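Local coordinates for protein 2,4-dihydroxyhept-2-ene-1,7-dioic acid aldolase (Kordia algicida OT-1, PDB 6BDE) that binds heme b through an axial iron ligand and probably senses nitric oxide or a related diatomic gas in signalling, at residues D11-E14 and D15-L19; V22-I25 and I26-E30; E47-Q50 and L51-L55; L68-G71 and E72-S76; I103-E106 and V107-Y111. The protein carries 1 engineered substitution. One frame throughout, in Å; residues are numbered along the deposited sequence.

All five contacts are local, between residues three to five apart along a helix or at its end. Contact 1 lies at the surface where helix 3-17 ends, and it is mostly backbone. Contacts 2 and 3 touch each other: the C-terminal end of helix 19-27 and the residues after it are hydrogen-bonded by side chains of helix 45-59, whose other flank is buried and apolar. Contact 4, nearest the centre of the chain, has aromatic rings between helix 3-17 and the heme, with the engineered glycine among them. Contact 5 stands apart on helix 99-110, about 28 Å centre to centre from contact 1, and it carries the iron ligand. Contact 1 touches contacts 2, 3 and 4.

Contact 1 of 5, residues D11-E14 and D15-L19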
# COMPACT_ATOMS: atom_id res chain seq x y z
N ASP A 11 2.83 -2.33 14.34
CA ASP A 11 1.59 -2.52 15.08
C ASP A 11 0.81 -3.71 14.53
O ASP A 11 0.27 -4.51 15.30
CB ASP A 11 0.74 -1.25 15.01
CG ASP A 11 1.17 -0.20 16.01
OD1 ASP A 11 2.04 -0.51 16.86
OD2 ASP A 11 0.65 0.93 15.96
N LEU A 12 0.75 -3.83 13.21
CA LEU A 12 0.04 -4.96 12.59
C LEU A 12 0.77 -6.27 12.85
O LEU A 12 0.12 -7.31 13.03
CB LEU A 12 -0.12 -4.71 11.09
CG LEU A 12 -1.07 -5.64 10.34
CD1 LEU A 12 -2.43 -5.68 11.02
CD2 LEU A 12 -1.21 -5.19 8.90
N VAL A 13 2.10 -6.25 12.87
CA VAL A 13 2.86 -7.45 13.17
C VAL A 13 2.59 -7.90 14.61
O VAL A 13 2.42 -9.09 14.88
CB VAL A 13 4.37 -7.22 12.93
CG1 VAL A 13 5.17 -8.45 13.32
CG2 VAL A 13 4.61 -6.86 11.47
N GLU A 14 2.56 -6.94 15.54
CA GLU A 14 2.21 -7.27 16.92
C GLU A 14 0.78 -7.79 17.01
O GLU A 14 0.50 -8.73 17.77
CB GLU A 14 2.39 -6.04 17.81
CG GLU A 14 1.44 -5.97 19.00
CD GLU A 14 2.06 -5.30 20.21
OE1 GLU A 14 1.82 -5.78 21.33
OE2 GLU A 14 2.77 -4.29 20.03
N ASP A 15 -0.14 -7.20 16.24
CA ASP A 15 -1.53 -7.60 16.30
C ASP A 15 -1.73 -9.02 15.76
O ASP A 15 -2.52 -9.79 16.31
CB ASP A 15 -2.39 -6.61 15.52
CG ASP A 15 -3.79 -7.13 15.24
OD1 ASP A 15 -4.30 -7.95 16.03
OD2 ASP A 15 -4.39 -6.71 14.23
N LYS A 16 -1.01 -9.38 14.70
CA LYS A 16 -1.25 -10.65 14.01
C LYS A 16 -0.33 -11.77 14.47
O LYS A 16 -0.79 -12.91 14.61
CB LYS A 16 -1.11 -10.45 12.50
CG LYS A 16 -1.32 -11.73 11.69
CD LYS A 16 -2.73 -12.28 11.86
CE LYS A 16 -3.77 -11.31 11.34
NZ LYS A 16 -3.52 -10.96 9.91
N PHE A 17 0.95 -11.49 14.69
CA PHE A 17 1.93 -12.53 14.98
C PHE A 17 2.51 -12.48 16.38
O PHE A 17 3.17 -13.45 16.79
CB PHE A 17 3.07 -12.48 13.95
CG PHE A 17 2.62 -12.60 12.53
CD1 PHE A 17 2.40 -11.48 11.75
CD2 PHE A 17 2.38 -13.85 11.97
CE1 PHE A 17 1.98 -11.59 10.44
CE2 PHE A 17 1.96 -13.97 10.66
CZ PHE A 17 1.75 -12.84 9.90
N GLY A 18 2.31 -11.41 17.12
CA GLY A 18 2.74 -11.35 18.50
C GLY A 18 3.93 -10.41 18.70
O GLY A 18 4.67 -10.09 17.77
N LEU A 19 4.10 -9.99 19.96
CA LEU A 19 5.16 -9.05 20.29
C LEU A 19 6.54 -9.66 20.12
O LEU A 19 7.50 -8.96 19.77
CB LEU A 19 4.98 -8.54 21.72
CG LEU A 19 5.82 -7.33 22.13
CD1 LEU A 19 5.31 -6.07 21.46
CD2 LEU A 19 5.84 -7.18 23.65
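Phe17 and Gly18 both turn their N-H groups toward Val13 O as helix 3-17 runs out. This is a helix C-terminus closed by a glycine, and Gly18 is also the N-cap of helix 19-27, so one helix passes almost directly into the next. The backbone bonds come first. Asp15 N to Asp11 O and Lys16 N to Leu12 O are normal helical bonds, and Phe17 N reaches Val13 O at 2.8 Å. Beyond that the pattern loosens: Gly18 N is shared between Val13 O at 3.2 Å and Glu14 O at 3.3 Å, both bonds weak and bent. Gly18 then takes a positive phi of 109°, where a side chain would be jammed against the carbonyl oxygen of Phe17, so the turn itself calls for glycine.

The apolar contacts are looser. Val13 CG1 stands 4.4 Å from Phe17 CD1, and the rest of Val13 is buried against Met21, Val22 and Leu55 of the neighbouring helices. The Phe17 ring has Lys16 CG over one face, offset toward the rim, and also packs on Leu66 and Thr59.

Mixed contacts make up the outer side. Leu12 CD1 lies 3.9 Å from Asp15 OD2, the two side chains crossing at a slant, while the leucine also packs on Tyr70 and His73. Glu14 and Leu19 run alongside each other in the same direction. With CG of Leu19 anti to its backbone nitrogen (chi1 -167°), the methyl CD1 is brought against the carboxylate, 3.5 Å from Glu14 OE1 and 3.4 Å from Glu14 OE2.

Contact 2 of 5, residues V22-I25 and I26-E30; sequences VDKI and ITQSE
The carboxamide of Gln28 has the aliphatic chain of Lys24 laid over one of its faces: Lys24 CG is 3.6 Å from Gln28 OE1, and Lys24 CE is 3.5 Å from Gln28 NE2. Ile25 CG2 approaches the same oxygen more distantly, and the strongest polar partner of OE1 is Asn58 ND2 on helix 45-59. This packing depends on both chains. Gln28 starts beside its own backbone N (chi1 -59°) and then stretches out, while Lys24 sets CG anti to its own N (chi1 173°) and stays extended, so the two cross with the lysine methylenes above the amide. An alanine here would take away the amide and would probably leave Asn58 ND2 without this acceptor and the Lys24 chain without the flat surface it rests on.

All this belongs to the C-terminal end of helix 19-27, where main-chain carbonyls begin to lack the usual N-H four residues on. Gln28 N still bonds to Lys24 O, but Ser29 N turns back to Ile26 O instead. The carbonyl of Ile25 is therefore taken by a side chain: Ser29 OG donates to Ile25 O at 2.6 Å, nearly along the C=O axis, and in turn accepts from Asn54 ND2. Two residues earlier, Asp23 O receives two donors, Thr27 N at 2.9 Å and Thr27 OG1 at 3.0 Å, which arrive from opposite faces of its plane. Val22 and Ile26 lie alongside each other, pointing the same way, with Val22 CG1 4.1 Å from Ile26 CD1, and Val22 also packs on Val13 of helix 3-17.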
# COMPACT_ATOMS: atom_id res chain seq x y z
N VAL A 22 7.76 -9.21 16.65
CA VAL A 22 8.23 -7.84 16.42
C VAL A 22 9.67 -7.70 16.88
O VAL A 22 10.51 -7.14 16.17
CB VAL A 22 7.31 -6.84 17.14
CG1 VAL A 22 7.81 -5.41 16.92
CG2 VAL A 22 5.87 -6.99 16.66
N ASP A 23 9.98 -8.21 18.07
CA ASP A 23 11.35 -8.18 18.57
C ASP A 23 12.27 -9.04 17.71
O ASP A 23 13.45 -8.72 17.55
CB ASP A 23 11.40 -8.65 20.02
CG ASP A 23 10.66 -7.72 20.96
OD1 ASP A 23 9.92 -8.23 21.84
OD2 ASP A 23 10.82 -6.49 20.83
N LYS A 24 11.75 -10.14 17.16
CA LYS A 24 12.58 -11.05 16.39
C LYS A 24 13.04 -10.42 15.08
O LYS A 24 14.24 -10.39 14.78
CB LYS A 24 11.83 -12.36 16.13
CG LYS A 24 12.57 -13.31 15.20
CD LYS A 24 12.19 -14.76 15.47
CE LYS A 24 12.95 -15.70 14.54
NZ LYS A 24 12.73 -17.13 14.89
N ILE A 25 12.09 -9.92 14.28
CA ILE A 25 12.46 -9.34 12.99
C ILE A 25 13.30 -8.09 13.18
O ILE A 25 14.11 -7.74 12.31
CB ILE A 25 11.20 -9.06 12.15
CG1 ILE A 25 10.33 -7.98 12.80
CG2 ILE A 25 10.40 -10.34 11.94
CD1 ILE A 25 9.17 -7.54 11.93
N ILE A 26 13.14 -7.39 14.31
CA ILE A 26 13.99 -6.25 14.61
C ILE A 26 15.39 -6.72 14.97
O ILE A 26 16.40 -6.14 14.55
CB ILE A 26 13.37 -5.39 15.72
CG1 ILE A 26 12.21 -4.56 15.17
CG2 ILE A 26 14.41 -4.48 16.35
CD1 ILE A 26 11.52 -3.71 16.21
N THR A 27 15.49 -7.79 15.76
CA THR A 27 16.79 -8.33 16.14
C THR A 27 17.53 -8.89 14.93
O THR A 27 18.74 -8.68 14.78
CB THR A 27 16.63 -9.39 17.23
OG1 THR A 27 16.30 -8.75 18.47
CG2 THR A 27 17.91 -10.19 17.41
N GLN A 28 16.82 -9.58 14.03
CA GLN A 28 17.42 -10.09 12.81
C GLN A 28 17.81 -9.00 11.82
O GLN A 28 18.46 -9.31 10.82
CB GLN A 28 16.47 -11.08 12.12
CG GLN A 28 16.07 -12.28 12.94
CD GLN A 28 14.93 -13.06 12.31
OE1 GLN A 28 13.88 -12.50 11.99
NE2 GLN A 28 15.13 -14.36 12.14
N SER A 29 17.43 -7.75 12.07
CA SER A 29 17.62 -6.66 11.13
C SER A 29 18.55 -5.59 11.70
O SER A 29 18.51 -5.28 12.90
CB SER A 29 16.28 -6.01 10.76
OG SER A 29 15.40 -6.93 10.15
N GLU A 30 19.40 -5.04 10.83
CA GLU A 30 20.23 -3.88 11.14
C GLU A 30 20.21 -2.96 9.92
O GLU A 30 20.85 -3.31 8.92
CB GLU A 30 21.67 -4.29 11.48
CG GLU A 30 21.78 -5.44 12.49
CD GLU A 30 22.37 -6.69 11.86
OE1 GLU A 30 21.60 -7.45 11.21
OE2 GLU A 30 23.59 -6.92 11.99

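Contact 3 of 5, residues E47-Q50 and L51-L55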
# COMPACT_ATOMS: atom_id res chain seq x y z
N GLU A 47 15.48 -0.52 5.50
CA GLU A 47 15.07 -0.99 6.82
C GLU A 47 13.77 -1.77 6.74
O GLU A 47 13.65 -2.87 7.30
CB GLU A 47 14.93 0.19 7.78
CG GLU A 47 16.23 0.63 8.43
CD GLU A 47 16.00 1.45 9.68
OE1 GLU A 47 14.95 1.24 10.33
OE2 GLU A 47 16.85 2.29 10.02
N MET A 48 12.78 -1.23 6.02
CA MET A 48 11.50 -1.91 5.88
C MET A 48 11.65 -3.21 5.08
O MET A 48 10.99 -4.21 5.39
CB MET A 48 10.49 -0.98 5.20
CG MET A 48 9.17 -1.64 4.81
SD MET A 48 8.33 -2.42 6.20
CE MET A 48 7.66 -0.99 7.04
N LEU A 49 12.51 -3.21 4.06
CA LEU A 49 12.73 -4.42 3.29
C LEU A 49 13.31 -5.53 4.16
O LEU A 49 12.94 -6.70 4.01
CB LEU A 49 13.66 -4.13 2.11
CG LEU A 49 13.93 -5.29 1.15
CD1 LEU A 49 12.63 -5.83 0.57
CD2 LEU A 49 14.88 -4.86 0.04
N GLN A 50 14.21 -5.18 5.08
CA GLN A 50 14.73 -6.16 6.03
C GLN A 50 13.61 -6.70 6.92
O GLN A 50 13.52 -7.91 7.16
CB GLN A 50 15.83 -5.54 6.89
CG GLN A 50 17.13 -5.28 6.16
CD GLN A 50 18.23 -4.81 7.09
OE1 GLN A 50 18.78 -5.59 7.86
NE2 GLN A 50 18.54 -3.52 7.03
N LEU A 51 12.76 -5.81 7.42
CA LEU A 51 11.66 -6.24 8.28
C LEU A 51 10.71 -7.16 7.54
O LEU A 51 10.22 -8.15 8.11
CB LEU A 51 10.91 -5.02 8.82
CG LEU A 51 11.70 -4.07 9.73
CD1 LEU A 51 10.87 -2.83 10.06
CD2 LEU A 51 12.14 -4.78 11.00
N LEU A 52 10.44 -6.87 6.26
CA LEU A 52 9.53 -7.71 5.49
C LEU A 52 10.16 -9.06 5.17
O LEU A 52 9.50 -10.10 5.29
CB LEU A 52 9.13 -6.99 4.20
CG LEU A 52 8.23 -5.76 4.35
CD1 LEU A 52 8.26 -4.92 3.09
CD2 LEU A 52 6.81 -6.17 4.69
N GLN A 53 11.43 -9.07 4.77
CA GLN A 53 12.09 -10.32 4.42
C GLN A 53 12.22 -11.24 5.63
O GLN A 53 12.04 -12.46 5.51
CB GLN A 53 13.46 -10.04 3.81
CG GLN A 53 13.41 -9.51 2.38
CD GLN A 53 14.78 -9.07 1.88
OE1 GLN A 53 15.72 -8.93 2.66
NE2 GLN A 53 14.88 -8.85 0.58
N ASN A 54 12.52 -10.67 6.80
CA ASN A 54 12.67 -11.49 8.00
C ASN A 54 11.31 -11.98 8.50
O ASN A 54 11.19 -13.11 8.98
CB ASN A 54 13.40 -10.71 9.08
CG ASN A 54 14.89 -10.64 8.85
OD1 ASN A 54 15.53 -11.64 8.51
ND2 ASN A 54 15.46 -9.45 9.01
N LEU A 55 10.28 -11.14 8.39
CA LEU A 55 8.94 -11.57 8.77
C LEU A 55 8.45 -12.69 7.85
O LEU A 55 7.81 -13.65 8.31
CB LEU A 55 7.97 -10.39 8.73
CG LEU A 55 6.53 -10.67 9.17
CD1 LEU A 55 6.47 -10.97 10.65
CD2 LEU A 55 5.63 -9.49 8.82
O HOH W 1 18.11 -8.53 7.54
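Met48 and Leu52 cross at an angle on the buried flank of helix 45-59, an amphipathic alpha-helix whose inner side meets helices 3-17, 19-27 and 63-81. The methionine leaves anti to its backbone nitrogen (chi1 172°) and then bends twice, which folds its sulfur back over the leucine: Met48 SD is 3.8 Å from Leu52 CG, and Met48 CG is equally close to Leu52 CD1. Phe6 and Phe9 of helix 3-17 close on this pair, and Met48 comes within about 8 Å of the heme, side chain to nearest ligand atom.

Leu49 and Gln53 also cross, on the side away from the core. Here the leucine lies over a face of the carboxamide, with Leu49 CG 3.7 Å and Leu49 CD1 3.8 Å from Gln53 NE2, so an apolar branch covers part of a polar group. The backbone beneath is regular, each N-H from Leu51 to Asn54 bonding to the carbonyl four residues earlier.

Gln50 and Asn54 share a third side that faces the end of helix 19-27. Gln50 NE2 is given to Glu30 O, and Asn54 ND2 to Ser29 OG, so both amides fix the loop after that helix. A water also joins the two amides: it donates to Gln50 OE1 at 3.0 Å and accepts from Asn54 ND2 at 3.2 Å.

Contact 4 of 5, residues L68-G71 and E72-S76; sequences LTYG and EHFFS. Engineered in segment 68-71: Gly71 (natural residue Ala).
Tyr70 sets CG anti to its N (chi1 -178°), sending the ring toward His73 and Phe74. The ring comes edge to edge with the imidazole of His73, Tyr70 CE1 lying 4.1 Å from His73 CD2, and it runs alongside Phe74, with Tyr70 OH 4.0 Å from Phe74 CD1. Leu68 and Glu72 form the other pair, pointing the same way, with Leu68 CD2 over a face of the carboxylate at 3.6 Å from Glu72 OE2.

These groups sit on helix 63-81, next to the heme in the H-NOX fold: the side chain of Phe74 comes within about 4 Å of the ligand. The engineered Gly71, alanine in the natural protein, lies in the glycine hinge of this family. Phe74 N bonds to Tyr70 O at 2.8 Å, but the following bond, Phe75 N to Gly71 O, is weak at 3.4 Å. Ser76 OG takes up the carbonyl of His73 at 2.6 Å, in the carbonyl plane.

A second shell holds the polar ends. Tyr70 OH makes a weak bond to Ile5 O and His73 NE2 one to Glu8 OE1, both on helix 3-17. From helix 140-153, Asn148 ND2 hydrogen-bonds to Glu72 OE2, and Leu144 packs on Leu68. An alanine in place of Glu72 would probably leave Asn148 ND2 without this acceptor and uncover Leu68 CD2. The ring of Tyr70 also meets that of Phe142, the planes inclined at about 45°.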
# COMPACT_ATOMS: atom_id res chain seq x y z
N LEU A 68 -0.03 -7.04 1.04
CA LEU A 68 -1.45 -6.92 0.73
C LEU A 68 -2.26 -6.68 1.99
O LEU A 68 -3.08 -5.75 2.05
CB LEU A 68 -1.94 -8.18 0.01
CG LEU A 68 -3.28 -8.12 -0.73
CD1 LEU A 68 -3.31 -9.12 -1.87
CD2 LEU A 68 -4.46 -8.36 0.21
N THR A 69 -2.04 -7.50 3.02
CA THR A 69 -2.75 -7.32 4.29
C THR A 69 -2.44 -5.96 4.90
O THR A 69 -3.34 -5.29 5.43
CB THR A 69 -2.38 -8.44 5.26
OG1 THR A 69 -2.79 -9.70 4.71
CG2 THR A 69 -3.06 -8.24 6.60
N TYR A 70 -1.18 -5.52 4.83
CA TYR A 70 -0.83 -4.21 5.37
C TYR A 70 -1.47 -3.09 4.56
O TYR A 70 -1.97 -2.11 5.14
CB TYR A 70 0.69 -4.05 5.39
CG TYR A 70 1.14 -2.73 5.98
CD1 TYR A 70 0.51 -2.19 7.09
CD2 TYR A 70 2.21 -2.03 5.42
CE1 TYR A 70 0.91 -0.98 7.63
CE2 TYR A 70 2.62 -0.82 5.96
CZ TYR A 70 1.97 -0.30 7.06
OH TYR A 70 2.37 0.90 7.60
N GLY A 71 -1.48 -3.21 3.24
CA GLY A 71 -2.11 -2.18 2.42
C GLY A 71 -3.59 -2.04 2.71
O GLY A 71 -4.12 -0.92 2.72
N GLU A 72 -4.28 -3.15 2.95
CA GLU A 72 -5.68 -3.08 3.34
C GLU A 72 -5.84 -2.42 4.70
O GLU A 72 -6.78 -1.64 4.91
CB GLU A 72 -6.30 -4.48 3.34
CG GLU A 72 -6.34 -5.13 1.96
CD GLU A 72 -7.25 -6.34 1.91
OE1 GLU A 72 -7.55 -6.91 2.98
OE2 GLU A 72 -7.66 -6.72 0.80
N HIS A 73 -4.93 -2.71 5.63
CA HIS A 73 -5.00 -2.09 6.95
C HIS A 73 -4.70 -0.60 6.88
O HIS A 73 -5.29 0.19 7.62
CB HIS A 73 -4.04 -2.79 7.91
CG HIS A 73 -3.80 -2.02 9.18
ND1 HIS A 73 -4.75 -1.91 10.17
CD2 HIS A 73 -2.72 -1.33 9.61
CE1 HIS A 73 -4.26 -1.19 11.16
NE2 HIS A 73 -3.03 -0.82 10.85
N PHE A 74 -3.78 -0.20 6.00
CA PHE A 74 -3.41 1.21 5.92
C PHE A 74 -4.53 2.08 5.38
O PHE A 74 -4.52 3.29 5.62
CB PHE A 74 -2.15 1.38 5.06
CG PHE A 74 -1.49 2.72 5.23
CD1 PHE A 74 -0.75 3.00 6.37
CD2 PHE A 74 -1.60 3.69 4.26
CE1 PHE A 74 -0.14 4.23 6.54
CE2 PHE A 74 -1.00 4.93 4.42
CZ PHE A 74 -0.26 5.19 5.56
N PHE A 75 -5.48 1.50 4.65
CA PHE A 75 -6.62 2.29 4.18
C PHE A 75 -7.44 2.80 5.36
O PHE A 75 -7.97 3.92 5.32
CB PHE A 75 -7.49 1.46 3.24
CG PHE A 75 -8.54 2.27 2.52
CD1 PHE A 75 -8.27 2.82 1.28
CD2 PHE A 75 -9.79 2.47 3.08
CE1 PHE A 75 -9.23 3.57 0.62
CE2 PHE A 75 -10.75 3.21 2.43
CZ PHE A 75 -10.47 3.76 1.19
N SER A 76 -7.56 2.00 6.42
CA SER A 76 -8.26 2.45 7.61
C SER A 76 -7.52 3.60 8.29
O SER A 76 -8.15 4.48 8.89
CB SER A 76 -8.46 1.29 8.59
OG SER A 76 -7.23 0.90 9.16

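Contact 5 of 5, residues I103-E106 and V107-Y111; sequences IHVE and VRKIY. With HEM (protoporphyrin IX containing Fe), chain B.
His104 and Val107 meet because of their first torsions: the imidazole hangs beside its own backbone nitrogen (chi1 -82°), and Val107 sets CG1 anti to its backbone nitrogen (chi1 180°), which leaves CG2 beside that nitrogen, facing the imidazole edge. Val107 CG2 then touches this edge, 3.8 Å from His104 CD2, while both valine methyls lean on the porphyrin, CG2 3.5 Å from CHB. His104 NE2 binds the heme iron at 2.0 Å.

Helix 99-110 is thus the proximal helix of the H-NOX fold, and it is this histidine bond that nitric oxide can break in relatives. Ile103 CG2 rests 3.6 Å from the porphyrin atom C4B, and Tyr111, the first residue past the helix, approaches the methyl CMA. Lys2, Glu115, Tyr133, Ser135 and Arg137 hydrogen-bond to the heme.

His104 O accepts from Arg108 N, which stands 45° above the carbonyl plane, and from a water at 2.8 Å that also takes a weak bond from Arg108 NE. The guanidinium carries on to Ala114 O. On the outer face, Glu106 meets the extended Lys109 chain in a salt bridge whose hydrogen bond, Lys109 NZ to Glu106 OE2 at 3.2 Å, is weak.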
# COMPACT_ATOMS: atom_id res chain seq x y z
N ILE A 103 -4.05 12.93 -5.13
CA ILE A 103 -3.89 12.34 -3.80
C ILE A 103 -2.44 12.44 -3.34
O ILE A 103 -2.14 13.03 -2.30
CB ILE A 103 -4.38 10.88 -3.79
CG1 ILE A 103 -5.90 10.83 -3.92
CG2 ILE A 103 -3.92 10.18 -2.52
CD1 ILE A 103 -6.45 9.45 -4.19
N HIS A 104 -1.52 11.88 -4.13
CA HIS A 104 -0.11 11.91 -3.74
C HIS A 104 0.52 13.29 -3.91
O HIS A 104 1.62 13.52 -3.39
CB HIS A 104 0.67 10.86 -4.52
CG HIS A 104 0.56 9.48 -3.94
ND1 HIS A 104 1.00 8.35 -4.59
CD2 HIS A 104 0.05 9.05 -2.76
CE1 HIS A 104 0.77 7.29 -3.84
NE2 HIS A 104 0.20 7.69 -2.72
N VAL A 105 -0.15 14.21 -4.62
CA VAL A 105 0.28 15.61 -4.58
C VAL A 105 0.01 16.20 -3.21
O VAL A 105 0.85 16.93 -2.66
CB VAL A 105 -0.43 16.41 -5.69
CG1 VAL A 105 -0.18 17.90 -5.52
CG2 VAL A 105 0.03 15.94 -7.07
N GLU A 106 -1.14 15.88 -2.62
CA GLU A 106 -1.45 16.35 -1.27
C GLU A 106 -0.52 15.70 -0.24
O GLU A 106 -0.15 16.34 0.75
CB GLU A 106 -2.91 16.06 -0.93
CG GLU A 106 -3.91 16.86 -1.74
CD GLU A 106 -3.67 18.36 -1.63
OE1 GLU A 106 -3.63 18.87 -0.49
OE2 GLU A 106 -3.51 19.02 -2.68
N VAL A 107 -0.14 14.44 -0.47
CA VAL A 107 0.75 13.75 0.46
C VAL A 107 2.11 14.44 0.51
O VAL A 107 2.73 14.55 1.57
CB VAL A 107 0.88 12.27 0.07
CG1 VAL A 107 1.81 11.54 1.03
CG2 VAL A 107 -0.49 11.61 0.04
N ARG A 108 2.59 14.91 -0.64
CA ARG A 108 3.87 15.61 -0.66
C ARG A 108 3.81 16.91 0.13
O ARG A 108 4.84 17.37 0.65
CB ARG A 108 4.32 15.86 -2.10
CG ARG A 108 5.76 16.33 -2.23
CD ARG A 108 6.32 16.06 -3.62
NE ARG A 108 6.46 14.63 -3.89
CZ ARG A 108 7.30 13.83 -3.25
NH1 ARG A 108 8.07 14.31 -2.28
NH2 ARG A 108 7.36 12.54 -3.56
N LYS A 109 2.63 17.52 0.23
CA LYS A 109 2.46 18.68 1.09
C LYS A 109 2.48 18.28 2.56
O LYS A 109 3.05 18.99 3.40
CB LYS A 109 1.16 19.41 0.75
CG LYS A 109 1.04 19.84 -0.70
CD LYS A 109 -0.25 20.62 -0.93
CE LYS A 109 -0.63 20.63 -2.40
NZ LYS A 109 -1.72 21.62 -2.69
N ILE A 110 1.85 17.16 2.90
CA ILE A 110 1.91 16.64 4.26
C ILE A 110 3.36 16.33 4.62
O ILE A 110 3.93 16.91 5.56
CB ILE A 110 1.03 15.39 4.42
CG1 ILE A 110 -0.39 15.66 3.90
CG2 ILE A 110 1.00 14.94 5.88
CD1 ILE A 110 -1.18 14.38 3.67
N TYR A 111 3.98 15.43 3.87
CA TYR A 111 5.36 15.01 4.10
C TYR A 111 6.21 15.44 2.91
O TYR A 111 6.24 14.75 1.88
CB TYR A 111 5.44 13.49 4.29
CG TYR A 111 4.53 12.96 5.38
CD1 TYR A 111 4.78 13.24 6.72
CD2 TYR A 111 3.42 12.19 5.07
CE1 TYR A 111 3.96 12.76 7.72
CE2 TYR A 111 2.58 11.71 6.07
CZ TYR A 111 2.86 12.00 7.39
OH TYR A 111 2.03 11.52 8.38
CHA HEM B . 3.39 5.34 -0.05
CHB HEM B . -0.37 8.71 1.97
CHC HEM B . -4.10 6.68 -1.55
CHD HEM B . -0.40 3.13 -3.41
C1A HEM B . 2.28 6.43 0.66
C2A HEM B . 2.87 6.95 1.84
C3A HEM B . 1.94 7.77 2.33
C4A HEM B . 0.87 7.69 1.41
CMA HEM B . 2.02 8.62 3.60
CAA HEM B . 4.25 6.65 2.41
CBA HEM B . 5.24 7.65 1.81
CGA HEM B . 6.62 7.52 2.43
O1A HEM B . 7.50 8.39 2.19
O2A HEM B . 6.89 6.54 3.18
C1B HEM B . -1.67 8.25 1.06
C2B HEM B . -3.08 8.73 1.48
C3B HEM B . -3.98 8.17 0.53
C4B HEM B . -3.12 7.39 -0.41
CMB HEM B . -3.41 9.63 2.66
CAB HEM B . -5.50 8.33 0.46
CBB HEM B . -6.04 9.53 0.38
C1C HEM B . -3.06 5.49 -2.21
C2C HEM B . -3.81 4.53 -2.93
C3C HEM B . -2.89 3.66 -3.39
C4C HEM B . -1.66 4.15 -2.91
CMC HEM B . -5.32 4.49 -3.15
CAC HEM B . -3.12 2.41 -4.24
CBC HEM B . -2.85 2.45 -5.53
C1D HEM B . 0.87 3.65 -2.44
C2D HEM B . 1.98 2.63 -2.50
C3D HEM B . 3.00 3.14 -1.65
C4D HEM B . 2.45 4.48 -1.09
CMD HEM B . 2.03 1.33 -3.31
CAD HEM B . 4.35 2.50 -1.35
CBD HEM B . 5.50 3.38 -1.84
CGD HEM B . 5.95 2.90 -3.21
O1D HEM B . 5.24 2.07 -3.85
O2D HEM B . 7.03 3.32 -3.70
NA HEM B . 0.97 6.80 0.33
NB HEM B . -1.66 7.29 -0.15
NC HEM B . -1.68 5.29 -2.09
ND HEM B . 1.01 4.82 -1.53
FE HEM B . -0.22 6.40 -1.25
O HOH W 2 3.46 14.03 -5.46